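Local coordinates for MrsD protein (Bacillus sp., PDB 1P3Y), which catalyses the FAD-dependent oxidative decarboxylation of the C-terminal cysteine of mersacidin to an aminoenethiol residue, at residues K10-I15 with R80-Y85; G17-V22 with E47-A52; S25-Y30 with R168-P173; T118-N123 with D144-I149. All coordinates share one frame; numbering follows the deposited sequence.

Contact 1 (K10-I15 with R80-Y85)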
# COMPACT_ATOMS: atom_id res chain seq x y z
N LYS A 10 -30.60 28.23 -5.30
CA LYS A 10 -29.49 27.29 -5.25
C LYS A 10 -30.01 25.87 -5.51
O LYS A 10 -30.89 25.38 -4.81
CB LYS A 10 -28.79 27.36 -3.89
CG LYS A 10 -28.18 28.73 -3.62
CD LYS A 10 -27.60 28.86 -2.21
CE LYS A 10 -26.87 30.18 -2.08
NZ LYS A 10 -26.17 30.33 -0.77
N LEU A 11 -29.47 25.23 -6.54
CA LEU A 11 -29.89 23.88 -6.91
C LEU A 11 -28.85 22.80 -6.60
O LEU A 11 -27.67 22.91 -6.98
CB LEU A 11 -30.21 23.82 -8.41
CG LEU A 11 -30.52 22.42 -8.93
CD1 LEU A 11 -31.79 21.90 -8.26
CD2 LEU A 11 -30.68 22.47 -10.46
N LEU A 12 -29.30 21.77 -5.91
CA LEU A 12 -28.45 20.64 -5.57
C LEU A 12 -28.97 19.43 -6.34
O LEU A 12 -30.15 19.07 -6.24
CB LEU A 12 -28.49 20.34 -4.07
CG LEU A 12 -27.67 19.12 -3.63
CD1 LEU A 12 -26.21 19.33 -4.02
CD2 LEU A 12 -27.81 18.88 -2.12
N ILE A 13 -28.09 18.82 -7.11
CA ILE A 13 -28.45 17.63 -7.85
C ILE A 13 -27.74 16.39 -7.30
O ILE A 13 -26.50 16.34 -7.24
CB ILE A 13 -28.12 17.83 -9.33
CG1 ILE A 13 -29.09 18.86 -9.90
CG2 ILE A 13 -28.20 16.51 -10.08
CD1 ILE A 13 -28.58 19.53 -11.16
N GLY A 14 -28.53 15.41 -6.88
CA GLY A 14 -27.98 14.18 -6.35
C GLY A 14 -27.94 13.16 -7.47
O GLY A 14 -28.97 12.85 -8.05
N ILE A 15 -26.76 12.63 -7.78
CA ILE A 15 -26.64 11.64 -8.85
C ILE A 15 -26.47 10.23 -8.28
O ILE A 15 -25.61 10.00 -7.42
CB ILE A 15 -25.42 11.96 -9.73
CG1 ILE A 15 -25.51 13.40 -10.25
CG2 ILE A 15 -25.34 10.99 -10.87
CD1 ILE A 15 -24.30 13.82 -11.05
N ARG A 80 -29.20 22.41 3.80
CA ARG A 80 -29.67 23.77 4.04
C ARG A 80 -29.21 24.72 2.96
O ARG A 80 -29.95 25.63 2.58
CB ARG A 80 -29.20 24.30 5.40
CG ARG A 80 -30.07 23.85 6.56
CD ARG A 80 -29.87 24.74 7.79
NE ARG A 80 -30.82 24.44 8.86
CZ ARG A 80 -30.80 23.32 9.60
NH1 ARG A 80 -29.88 22.39 9.38
NH2 ARG A 80 -31.71 23.14 10.56
N TRP A 81 -28.00 24.51 2.46
CA TRP A 81 -27.42 25.34 1.39
C TRP A 81 -28.33 25.43 0.18
O TRP A 81 -28.51 26.51 -0.40
CB TRP A 81 -26.08 24.75 0.90
CG TRP A 81 -25.53 25.45 -0.32
CD1 TRP A 81 -24.79 26.60 -0.35
CD2 TRP A 81 -25.77 25.11 -1.70
NE1 TRP A 81 -24.57 26.99 -1.64
CE2 TRP A 81 -25.16 26.10 -2.50
CE3 TRP A 81 -26.46 24.06 -2.34
CZ2 TRP A 81 -25.21 26.08 -3.90
CZ3 TRP A 81 -26.51 24.04 -3.74
CH2 TRP A 81 -25.89 25.05 -4.51
N ALA A 82 -28.88 24.29 -0.20
CA ALA A 82 -29.74 24.20 -1.37
C ALA A 82 -31.17 24.66 -1.10
O ALA A 82 -31.71 24.43 -0.02
CB ALA A 82 -29.72 22.77 -1.90
N ASP A 83 -31.75 25.31 -2.10
CA ASP A 83 -33.13 25.78 -2.03
C ASP A 83 -33.97 24.67 -2.65
O ASP A 83 -35.10 24.40 -2.23
CB ASP A 83 -33.34 27.06 -2.85
CG ASP A 83 -32.57 28.24 -2.30
OD1 ASP A 83 -32.67 28.48 -1.07
OD2 ASP A 83 -31.88 28.92 -3.09
N ILE A 84 -33.40 24.03 -3.67
CA ILE A 84 -34.07 22.94 -4.34
C ILE A 84 -33.13 21.73 -4.42
O ILE A 84 -31.96 21.86 -4.82
CB ILE A 84 -34.50 23.34 -5.76
CG1 ILE A 84 -35.51 24.50 -5.68
CG2 ILE A 84 -35.11 22.14 -6.49
CD1 ILE A 84 -35.71 25.22 -7.00
N TYR A 85 -33.64 20.57 -4.03
CA TYR A 85 -32.87 19.33 -4.08
C TYR A 85 -33.57 18.37 -5.02
O TYR A 85 -34.69 17.90 -4.79
CB TYR A 85 -32.74 18.71 -2.68
CG TYR A 85 -31.93 17.42 -2.62
CD1 TYR A 85 -30.78 17.25 -3.39
CD2 TYR A 85 -32.28 16.41 -1.72
CE1 TYR A 85 -29.99 16.10 -3.25
CE2 TYR A 85 -31.51 15.26 -1.57
CZ TYR A 85 -30.36 15.11 -2.34
OH TYR A 85 -29.59 13.97 -2.18

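Contact 2 (G17-V22 with E47-A52). With FAD (flavin-adenine dinucleotide), chain B.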
# COMPACT_ATOMS: atom_id res chain seq x y z
N GLY A 17 -26.45 5.70 -8.99
CA GLY A 17 -25.88 4.73 -9.90
C GLY A 17 -26.71 4.30 -11.09
O GLY A 17 -27.57 3.44 -10.97
N SER A 18 -26.44 4.88 -12.25
CA SER A 18 -27.16 4.52 -13.47
C SER A 18 -26.31 4.85 -14.70
O SER A 18 -25.53 5.81 -14.66
CB SER A 18 -28.47 5.30 -13.56
OG SER A 18 -28.93 5.34 -14.90
N ILE A 19 -26.43 4.06 -15.76
CA ILE A 19 -25.67 4.35 -16.98
C ILE A 19 -26.00 5.77 -17.48
O ILE A 19 -25.14 6.49 -18.00
CB ILE A 19 -26.00 3.34 -18.12
CG1 ILE A 19 -25.26 2.02 -17.88
CG2 ILE A 19 -25.57 3.91 -19.47
CD1 ILE A 19 -23.75 2.10 -18.16
N SER A 20 -27.25 6.19 -17.28
CA SER A 20 -27.67 7.52 -17.73
C SER A 20 -26.97 8.67 -17.01
O SER A 20 -27.06 9.82 -17.43
CB SER A 20 -29.19 7.69 -17.59
OG SER A 20 -29.58 7.85 -16.24
N SER A 21 -26.27 8.36 -15.91
CA SER A 21 -25.54 9.39 -15.16
C SER A 21 -24.38 9.88 -16.00
O SER A 21 -23.91 11.01 -15.84
CB SER A 21 -24.97 8.83 -13.86
OG SER A 21 -26.02 8.34 -13.04
N VAL A 22 -23.91 9.02 -16.90
CA VAL A 22 -22.78 9.41 -17.71
C VAL A 22 -23.13 10.64 -18.54
O VAL A 22 -22.26 11.45 -18.85
CB VAL A 22 -22.35 8.24 -18.60
CG1 VAL A 22 -21.04 8.57 -19.30
CG2 VAL A 22 -22.21 7.00 -17.74
N GLU A 47 -20.14 7.61 -8.92
CA GLU A 47 -18.74 7.98 -9.11
C GLU A 47 -17.93 6.95 -9.88
O GLU A 47 -17.02 7.33 -10.62
CB GLU A 47 -18.03 8.24 -7.80
CG GLU A 47 -18.12 9.65 -7.33
CD GLU A 47 -17.26 9.89 -6.09
OE1 GLU A 47 -16.02 10.04 -6.23
OE2 GLU A 47 -17.84 9.90 -4.99
N ASP A 48 -18.24 5.67 -9.68
CA ASP A 48 -17.51 4.62 -10.40
C ASP A 48 -17.81 4.70 -11.89
O ASP A 48 -16.98 4.32 -12.74
CB ASP A 48 -17.88 3.20 -9.92
CG ASP A 48 -17.41 2.92 -8.51
OD1 ASP A 48 -16.43 3.56 -8.08
OD2 ASP A 48 -18.01 2.04 -7.84
N LEU A 49 -19.01 5.17 -12.22
CA LEU A 49 -19.42 5.31 -13.61
C LEU A 49 -18.82 6.57 -14.23
O LEU A 49 -18.27 6.51 -15.34
CB LEU A 49 -20.94 5.36 -13.72
CG LEU A 49 -21.57 3.97 -13.57
CD1 LEU A 49 -23.08 4.05 -13.43
CD2 LEU A 49 -21.18 3.14 -14.77
N ILE A 50 -18.94 7.69 -13.51
CA ILE A 50 -18.41 8.96 -13.98
C ILE A 50 -17.79 9.67 -12.78
O ILE A 50 -18.48 10.07 -11.84
CB ILE A 50 -19.54 9.81 -14.66
CG1 ILE A 50 -18.94 11.06 -15.31
CG2 ILE A 50 -20.63 10.21 -13.64
CD1 ILE A 50 -19.97 11.91 -16.08
N PRO A 51 -16.46 9.82 -12.79
CA PRO A 51 -15.68 10.47 -11.73
C PRO A 51 -16.22 11.82 -11.28
O PRO A 51 -16.66 12.64 -12.09
CB PRO A 51 -14.29 10.62 -12.35
CG PRO A 51 -14.22 9.52 -13.34
CD PRO A 51 -15.61 9.51 -13.95
N ALA A 52 -16.16 12.06 -9.97
CA ALA A 52 -16.60 13.34 -9.45
C ALA A 52 -15.83 14.49 -10.13
O ALA A 52 -16.41 15.54 -10.39
CB ALA A 52 -16.38 13.39 -7.93
PA FAD B . -24.77 3.29 -3.61
O1A FAD B . -23.83 3.62 -4.76
O2A FAD B . -24.60 4.05 -2.31
O5B FAD B . -24.70 1.69 -3.23
C5B FAD B . -24.14 0.67 -4.10
C4B FAD B . -22.70 0.33 -3.74
O4B FAD B . -22.13 1.40 -2.99
C3B FAD B . -22.53 -0.92 -2.86
O3B FAD B . -21.76 -1.83 -3.64
C2B FAD B . -21.86 -0.39 -1.63
O2B FAD B . -20.98 -1.21 -0.90
C1B FAD B . -21.16 0.88 -2.11
N9A FAD B . -20.87 1.99 -1.14
C8A FAD B . -21.75 2.92 -0.45
N7A FAD B . -21.13 3.77 0.34
C5A FAD B . -19.75 3.43 0.22
C6A FAD B . -18.53 3.94 0.81
N6A FAD B . -18.52 4.97 1.67
N1A FAD B . -17.29 3.32 0.46
C2A FAD B . -17.24 2.26 -0.41
N3A FAD B . -18.39 1.70 -1.06
C4A FAD B . -19.61 2.40 -0.63
N1 FAD B . -30.16 0.66 -10.28
C2 FAD B . -31.30 1.39 -10.57
O2 FAD B . -32.27 1.42 -9.77
N3 FAD B . -31.37 2.10 -11.78
C4 FAD B . -30.33 2.15 -12.79
O4 FAD B . -30.49 2.83 -13.87
C4X FAD B . -29.19 1.42 -12.45
N5 FAD B . -28.11 1.45 -13.40
C5X FAD B . -26.91 0.74 -13.07
C6 FAD B . -25.81 0.74 -13.98
C7 FAD B . -24.56 0.04 -13.72
C7M FAD B . -23.42 0.13 -14.78
C8 FAD B . -24.44 -0.70 -12.45
C8M FAD B . -23.20 -1.47 -12.03
C9 FAD B . -25.49 -0.74 -11.52
C9A FAD B . -26.75 -0.04 -11.79
N10 FAD B . -27.95 -0.01 -10.88
C10 FAD B . -29.12 0.70 -11.21
C1' FAD B . -27.85 -0.73 -9.65
C2' FAD B . -27.57 0.05 -8.42
O2' FAD B . -26.25 0.73 -8.60
C3' FAD B . -27.47 -0.83 -7.23
O3' FAD B . -28.77 -1.23 -6.74
C4' FAD B . -26.72 -0.21 -6.03
O4' FAD B . -26.65 -1.22 -4.97
C5' FAD B . -27.36 1.03 -5.44
O5' FAD B . -26.92 2.21 -6.12
P FAD B . -27.04 3.64 -5.48
O1P FAD B . -26.49 4.58 -6.48
O2P FAD B . -28.47 3.86 -5.06
O3P FAD B . -26.25 3.53 -4.08

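Contact 3 (S25-Y30 with R168-P173)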
# COMPACT_ATOMS: atom_id res chain seq x y z
N SER A 25 -24.15 15.77 -17.90
CA SER A 25 -23.75 17.12 -18.31
C SER A 25 -24.84 17.84 -19.12
O SER A 25 -24.96 19.07 -19.07
CB SER A 25 -22.47 17.08 -19.13
OG SER A 25 -22.70 16.38 -20.34
N SER A 26 -25.61 17.07 -19.88
CA SER A 26 -26.69 17.62 -20.69
C SER A 26 -27.68 18.39 -19.80
O SER A 26 -28.13 19.49 -20.16
CB SER A 26 -27.42 16.48 -21.40
OG SER A 26 -26.49 15.67 -22.09
N TYR A 27 -28.02 17.81 -18.66
CA TYR A 27 -28.94 18.46 -17.74
C TYR A 27 -28.20 19.58 -17.04
O TYR A 27 -28.67 20.71 -16.99
CB TYR A 27 -29.48 17.47 -16.71
CG TYR A 27 -30.32 16.36 -17.33
CD1 TYR A 27 -29.71 15.29 -18.01
CD2 TYR A 27 -31.72 16.39 -17.26
CE1 TYR A 27 -30.48 14.28 -18.62
CE2 TYR A 27 -32.49 15.40 -17.87
CZ TYR A 27 -31.87 14.35 -18.54
OH TYR A 27 -32.64 13.39 -19.13
N LEU A 28 -27.03 19.25 -16.52
CA LEU A 28 -26.22 20.21 -15.78
C LEU A 28 -25.92 21.50 -16.54
O LEU A 28 -26.06 22.59 -15.98
CB LEU A 28 -24.90 19.53 -15.34
CG LEU A 28 -24.70 19.23 -13.84
CD1 LEU A 28 -25.94 18.57 -13.26
CD2 LEU A 28 -23.49 18.34 -13.65
N LEU A 29 -25.52 21.38 -17.81
CA LEU A 29 -25.19 22.56 -18.62
C LEU A 29 -26.44 23.35 -19.00
O LEU A 29 -26.42 24.59 -19.08
CB LEU A 29 -24.40 22.15 -19.87
CG LEU A 29 -22.99 21.60 -19.60
CD1 LEU A 29 -22.35 21.12 -20.91
CD2 LEU A 29 -22.14 22.68 -18.93
N TYR A 30 -27.54 22.64 -19.20
CA TYR A 30 -28.79 23.28 -19.56
C TYR A 30 -29.36 24.08 -18.40
O TYR A 30 -29.93 25.15 -18.59
CB TYR A 30 -29.80 22.24 -20.02
CG TYR A 30 -31.12 22.83 -20.44
CD1 TYR A 30 -31.22 23.59 -21.61
CD2 TYR A 30 -32.26 22.65 -19.66
CE1 TYR A 30 -32.43 24.16 -21.99
CE2 TYR A 30 -33.48 23.22 -20.03
CZ TYR A 30 -33.56 23.97 -21.20
OH TYR A 30 -34.76 24.53 -21.56
N ARG A 168 -37.40 2.63 -21.10
CA ARG A 168 -37.72 3.85 -20.38
C ARG A 168 -36.49 4.70 -20.08
O ARG A 168 -35.38 4.17 -20.00
CB ARG A 168 -38.45 3.53 -19.07
CG ARG A 168 -39.83 2.92 -19.26
CD ARG A 168 -40.46 2.65 -17.92
NE ARG A 168 -41.60 3.52 -17.66
CZ ARG A 168 -42.81 3.34 -18.17
NH1 ARG A 168 -43.04 2.30 -18.97
NH2 ARG A 168 -43.79 4.18 -17.89
N GLY A 169 -36.71 6.01 -19.93
CA GLY A 169 -35.64 6.96 -19.67
C GLY A 169 -36.10 8.27 -19.05
O GLY A 169 -37.27 8.47 -18.72
N LEU A 170 -35.16 9.19 -18.88
CA LEU A 170 -35.45 10.49 -18.28
C LEU A 170 -35.97 11.46 -19.34
O LEU A 170 -35.58 11.36 -20.50
CB LEU A 170 -34.17 11.07 -17.66
CG LEU A 170 -33.57 10.38 -16.43
CD1 LEU A 170 -32.11 10.81 -16.26
CD2 LEU A 170 -34.40 10.73 -15.18
N ILE A 171 -36.83 12.39 -18.93
CA ILE A 171 -37.34 13.36 -19.88
C ILE A 171 -36.22 14.35 -20.15
O ILE A 171 -35.46 14.69 -19.26
CB ILE A 171 -38.63 14.12 -19.37
CG1 ILE A 171 -38.31 15.06 -18.20
CG2 ILE A 171 -39.70 13.13 -19.00
CD1 ILE A 171 -38.02 14.38 -16.91
N THR A 172 -36.12 14.80 -21.40
CA THR A 172 -35.08 15.75 -21.80
C THR A 172 -34.88 16.89 -20.79
O THR A 172 -35.78 17.22 -20.00
CB THR A 172 -35.43 16.32 -23.20
OG1 THR A 172 -36.74 16.91 -23.16
CG2 THR A 172 -35.45 15.19 -24.23
N PRO A 173 -33.68 17.50 -20.79
CA PRO A 173 -33.36 18.59 -19.88
C PRO A 173 -34.44 19.65 -19.76
O PRO A 173 -34.76 20.10 -18.66
CB PRO A 173 -32.06 19.16 -20.45
CG PRO A 173 -31.39 17.93 -20.99
CD PRO A 173 -32.54 17.19 -21.67

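Contact 4 (T118-N123 with D144-I149). With FAD (flavin-adenine dinucleotide), chain B.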
# COMPACT_ATOMS: atom_id res chain seq x y z
N THR A 118 -38.16 16.77 -1.66
CA THR A 118 -37.22 16.49 -2.75
C THR A 118 -37.93 15.99 -4.00
O THR A 118 -38.88 15.20 -3.92
CB THR A 118 -36.19 15.39 -2.32
OG1 THR A 118 -35.43 15.86 -1.20
CG2 THR A 118 -35.25 15.03 -3.47
N ILE A 119 -37.47 16.43 -5.17
CA ILE A 119 -38.07 15.96 -6.41
C ILE A 119 -37.16 14.86 -6.97
O ILE A 119 -35.96 15.09 -7.14
CB ILE A 119 -38.24 17.10 -7.45
CG1 ILE A 119 -38.48 16.50 -8.84
CG2 ILE A 119 -37.02 17.98 -7.49
CD1 ILE A 119 -38.72 17.51 -9.92
N PHE A 120 -37.74 13.69 -7.24
CA PHE A 120 -37.01 12.54 -7.77
C PHE A 120 -37.26 12.27 -9.25
O PHE A 120 -38.38 12.40 -9.73
CB PHE A 120 -37.42 11.26 -7.04
CG PHE A 120 -37.09 11.26 -5.60
CD1 PHE A 120 -37.86 11.98 -4.69
CD2 PHE A 120 -35.99 10.51 -5.13
CE1 PHE A 120 -37.56 11.96 -3.32
CE2 PHE A 120 -35.67 10.48 -3.78
CZ PHE A 120 -36.45 11.21 -2.87
N PHE A 121 -36.21 11.87 -9.96
CA PHE A 121 -36.33 11.52 -11.37
C PHE A 121 -35.86 10.08 -11.53
O PHE A 121 -34.75 9.83 -11.98
CB PHE A 121 -35.46 12.43 -12.25
CG PHE A 121 -36.02 13.81 -12.44
CD1 PHE A 121 -35.88 14.77 -11.44
CD2 PHE A 121 -36.65 14.15 -13.64
CE1 PHE A 121 -36.35 16.07 -11.64
CE2 PHE A 121 -37.12 15.44 -13.85
CZ PHE A 121 -36.97 16.41 -12.85
N PRO A 122 -36.70 9.11 -11.15
CA PRO A 122 -36.35 7.69 -11.26
C PRO A 122 -35.90 7.25 -12.64
O PRO A 122 -36.32 7.81 -13.66
CB PRO A 122 -37.63 6.97 -10.82
CG PRO A 122 -38.21 7.91 -9.85
CD PRO A 122 -38.02 9.26 -10.51
N ASN A 123 -35.06 6.22 -12.66
CA ASN A 123 -34.52 5.66 -13.89
C ASN A 123 -34.00 4.27 -13.53
O ASN A 123 -33.16 4.12 -12.65
CB ASN A 123 -33.39 6.56 -14.42
CG ASN A 123 -32.71 5.97 -15.62
OD1 ASN A 123 -31.84 5.12 -15.49
ND2 ASN A 123 -33.12 6.41 -16.81
N ASP A 144 -45.75 11.14 1.36
CA ASP A 144 -44.88 11.87 2.28
C ASP A 144 -44.63 13.31 1.86
O ASP A 144 -44.14 14.11 2.64
CB ASP A 144 -43.54 11.16 2.45
CG ASP A 144 -43.64 9.91 3.29
OD1 ASP A 144 -44.70 9.68 3.91
OD2 ASP A 144 -42.63 9.16 3.33
N GLY A 145 -44.96 13.64 0.61
CA GLY A 145 -44.77 15.01 0.15
C GLY A 145 -43.74 15.19 -0.95
O GLY A 145 -43.63 16.27 -1.53
N HIS A 146 -42.98 14.16 -1.26
CA HIS A 146 -41.96 14.30 -2.29
C HIS A 146 -42.59 14.16 -3.67
O HIS A 146 -43.65 13.55 -3.81
CB HIS A 146 -40.85 13.24 -2.11
CG HIS A 146 -40.11 13.37 -0.81
ND1 HIS A 146 -40.15 12.41 0.18
CD2 HIS A 146 -39.38 14.40 -0.31
CE1 HIS A 146 -39.48 12.83 1.23
NE2 HIS A 146 -39.00 14.04 0.96
N ILE A 147 -41.93 14.73 -4.67
CA ILE A 147 -42.39 14.68 -6.06
C ILE A 147 -41.57 13.62 -6.79
O ILE A 147 -40.35 13.51 -6.58
CB ILE A 147 -42.17 16.03 -6.76
CG1 ILE A 147 -43.01 17.10 -6.07
CG2 ILE A 147 -42.48 15.92 -8.27
CD1 ILE A 147 -42.69 18.48 -6.55
N VAL A 148 -42.24 12.85 -7.66
CA VAL A 148 -41.57 11.80 -8.42
C VAL A 148 -41.86 11.85 -9.92
O VAL A 148 -42.85 11.30 -10.41
CB VAL A 148 -41.96 10.42 -7.86
CG1 VAL A 148 -41.27 9.32 -8.62
CG2 VAL A 148 -41.60 10.34 -6.40
N ILE A 149 -41.00 12.54 -10.66
CA ILE A 149 -41.16 12.65 -12.10
C ILE A 149 -40.97 11.27 -12.72
O ILE A 149 -39.90 10.68 -12.63
CB ILE A 149 -40.14 13.63 -12.70
CG1 ILE A 149 -40.27 15.00 -12.01
CG2 ILE A 149 -40.30 13.72 -14.19
CD1 ILE A 149 -41.70 15.48 -11.79
PA FAD B . -24.77 3.29 -3.61
O1A FAD B . -23.83 3.62 -4.76
O2A FAD B . -24.60 4.05 -2.31
O5B FAD B . -24.70 1.69 -3.23
C5B FAD B . -24.14 0.67 -4.10
C4B FAD B . -22.70 0.33 -3.74
O4B FAD B . -22.13 1.40 -2.99
C3B FAD B . -22.53 -0.92 -2.86
O3B FAD B . -21.76 -1.83 -3.64
C2B FAD B . -21.86 -0.39 -1.63
O2B FAD B . -20.98 -1.21 -0.90
C1B FAD B . -21.16 0.88 -2.11
N9A FAD B . -20.87 1.99 -1.14
C8A FAD B . -21.75 2.92 -0.45
N7A FAD B . -21.13 3.77 0.34
C5A FAD B . -19.75 3.43 0.22
C6A FAD B . -18.53 3.94 0.81
N6A FAD B . -18.52 4.97 1.67
N1A FAD B . -17.29 3.32 0.46
C2A FAD B . -17.24 2.26 -0.41
N3A FAD B . -18.39 1.70 -1.06
C4A FAD B . -19.61 2.40 -0.63
N1 FAD B . -30.16 0.66 -10.28
C2 FAD B . -31.30 1.39 -10.57
O2 FAD B . -32.27 1.42 -9.77
N3 FAD B . -31.37 2.10 -11.78
C4 FAD B . -30.33 2.15 -12.79
O4 FAD B . -30.49 2.83 -13.87
C4X FAD B . -29.19 1.42 -12.45
N5 FAD B . -28.11 1.45 -13.40
C5X FAD B . -26.91 0.74 -13.07
C6 FAD B . -25.81 0.74 -13.98
C7 FAD B . -24.56 0.04 -13.72
C7M FAD B . -23.42 0.13 -14.78
C8 FAD B . -24.44 -0.70 -12.45
C8M FAD B . -23.20 -1.47 -12.03
C9 FAD B . -25.49 -0.74 -11.52
C9A FAD B . -26.75 -0.04 -11.79
N10 FAD B . -27.95 -0.01 -10.88
C10 FAD B . -29.12 0.70 -11.21
C1' FAD B . -27.85 -0.73 -9.65
C2' FAD B . -27.57 0.05 -8.42
O2' FAD B . -26.25 0.73 -8.60
C3' FAD B . -27.47 -0.83 -7.23
O3' FAD B . -28.77 -1.23 -6.74
C4' FAD B . -26.72 -0.21 -6.03
O4' FAD B . -26.65 -1.22 -4.97
C5' FAD B . -27.36 1.03 -5.44
O5' FAD B . -26.92 2.21 -6.12
P FAD B . -27.04 3.64 -5.48
O1P FAD B . -26.49 4.58 -6.48
O2P FAD B . -28.47 3.86 -5.06
O3P FAD B . -26.25 3.53 -4.08

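Contact 1 (K10-I15 with R80-Y85)
K10 and D83 tie the start of strand 10-15 to the turn that leads into strand 84-90. The backbone N of K10 gives a nearly straight hydrogen bond to D83 OD2 (2.6 Å), reaching the carboxylate on its anti side, 23° out of its plane. K10 O takes two donors, D83 N at 2.8 Å and I84 N at 3.1 Å, and L12 N then bonds to I84 O (2.9 Å). L11 pairs with I84 and L12 with Y85 as parallel neighbours. This pairing joins the first and fourth strands of the Rossmann-type sheet in chain order, the place where the chain, having built strands 37-42 and 61-63 on one flank, crosses back to build the other. K10 makes a CH-pi contact on one face of the W81 indole: CB stands over the six-membered ring, 3.8 Å from its centroid, while CD lies above the same face nearer the rim, and L11 O meets the ring edge in plane. R39 adds a cation-pi contact to this indole. Among apolar contacts, L12 CB meets A82 CB (3.5 Å). Chi1 of 177° turns L12 CG to 3.6 Å from Y85 CD1, with L12 CD2 equally near, while Y85 OH bonds to V107 O.

Contact 2 (G17-V22 with E47-A52)
With CG anti to its carbonyl carbon (chi1 -77°) and CD1 anti in turn (chi2 170°), L49 brings CD1 to 3.3 Å from S18 O; its other branch, CD2, lies 3.8 Å from the flavin methyl C7M. In I50, chi2 of 176° extends CD1 to V22 O, 3.6 Å away. I19 closes in on C7M as well, its CD1 lying 3.9 Å from that methyl, so leucine and isoleucine together pack the dimethylbenzene end of the flavin. No hydrogen bond joins 17-22 to 47-52; the end of helix 44-49 meets the loop after strand 10-15 largely through side-chain carbons set against backbone carbonyl oxygens. The polar work lies inside the loop and at the cofactor. S18 OG accepts from S20 N (3.0 Å), an ST turn, and from S20 OG (2.9 Å), while G17 N donates to FAD O1P at 2.7 Å. Y57 of a neighbouring subunit packs on both I19 and L49, which places the pocket wall at a subunit interface. The chemistry is thus divided: a backbone N-H holds a phosphate, whereas the apolar side chains of I19 and L49 meet the methyl C7M, and the two together would help to fix the cofactor.

Contact 3 (S25-Y30 with R168-P173)
Y27 OH donates to I171 O at 3.1 Å, the one hydrogen bond between 25-30 and 168-173. The hydroxyl comes from above the carbonyl plane, 59° out of it, with a C=O...O angle of 119°. L170 CB lies close to the same hydroxyl, so the end of the tyrosine is flanked by backbone oxygen and side-chain carbon alike. Over the middle of the ring stands P173: its CG is 4.0 Å from the Y27 ring centroid, a CH-pi contact in which the two side chains cross at about a right angle. Chi1 of -64° sets Y27 CG anti to the carbonyl carbon, the point from which the ring extends toward the loop. P173 CG also rests against S26 O at 3.7 Å, and P173 CB touches Y30 CD2 at 3.6 Å, so one proline ring touches S26, Y27 and, a turn on from S26, Y30. The contact is surface packing, and P173 is the first residue of helix 173-183, with T172 at its N-cap position. Beyond it, Y27 leans on A176 and Y30 on L177 of that helix, while Y27 and L170 both reach I88, so the loop 168-173 is held between helix 25-31, the start of helix 173-183 and strand 84-90.

Contact 4 (T118-N123 with D144-I149)
The F120 ring turns its edge toward the face of H146, an offset edge-to-face pair with centroids 5.7 Å apart and planes at 78°. The two rings bridge strands 119-122 and 147-148, parallel neighbours at one flank of the Rossmann-type sheet, joined by a beta-alpha-beta crossover through helices 126-129 and 132-144. I147 O lies in the plane of the F120 ring at its edge, and T118 CG2 sits above one face, displaced toward the rim. The F121 ring carries I149 on a face, with I149 CG1 3.8 Å from the centroid in a CH-pi contact, and the T118 backbone N meets the H146 ring edge in its plane. Helix 132-144 ends in a Schellman motif at G145, whose positive phi releases the chain into the second strand. Three backbone bonds hold the pair: I147 N to T118 O, F120 N to I147 O (2.7 Å, nearly straight) and I149 N to F120 O (2.8 Å). I119 and I147 share one sheet face, the side on which helix 173-183 lies through I180. I149 CG1 also meets I119 CD1 at 3.6 Å, beside the F121 ring. On the other face, where helix 92-99 packs on F120, the side chains of P122 and V148 cross at about a right angle, P122 CG 3.6 Å from V148 CG1. Where the first strand runs out, the chain turns to the cofactor: N123 O accepts a hydrogen bond from FAD N3 at 2.8 Å.

How the contacts relate
Contacts 1 and 4 belong to one parallel sheet: strands 84-90 and 119-122 are neighbours, and Y85 O probably bonds to I119 N at 3.2 Å. Contact 3 packs against both, with L28 CD1 3.5 Å from I13 CD1 and I171 CD1 3.4 Å from F121 CE2. Contact 2 meets contact 1 where S21 OG lies 3.5 Å from I15 CG2. Contacts 2 and 4 both touch the FAD, the former at a phosphate and the dimethylbenzene end, the latter at the pyrimidine end; their centres are about 20 Å apart. The active-site residue H75 begins the helix that leads into contact 1, its side chain about 8 Å from that of Y85.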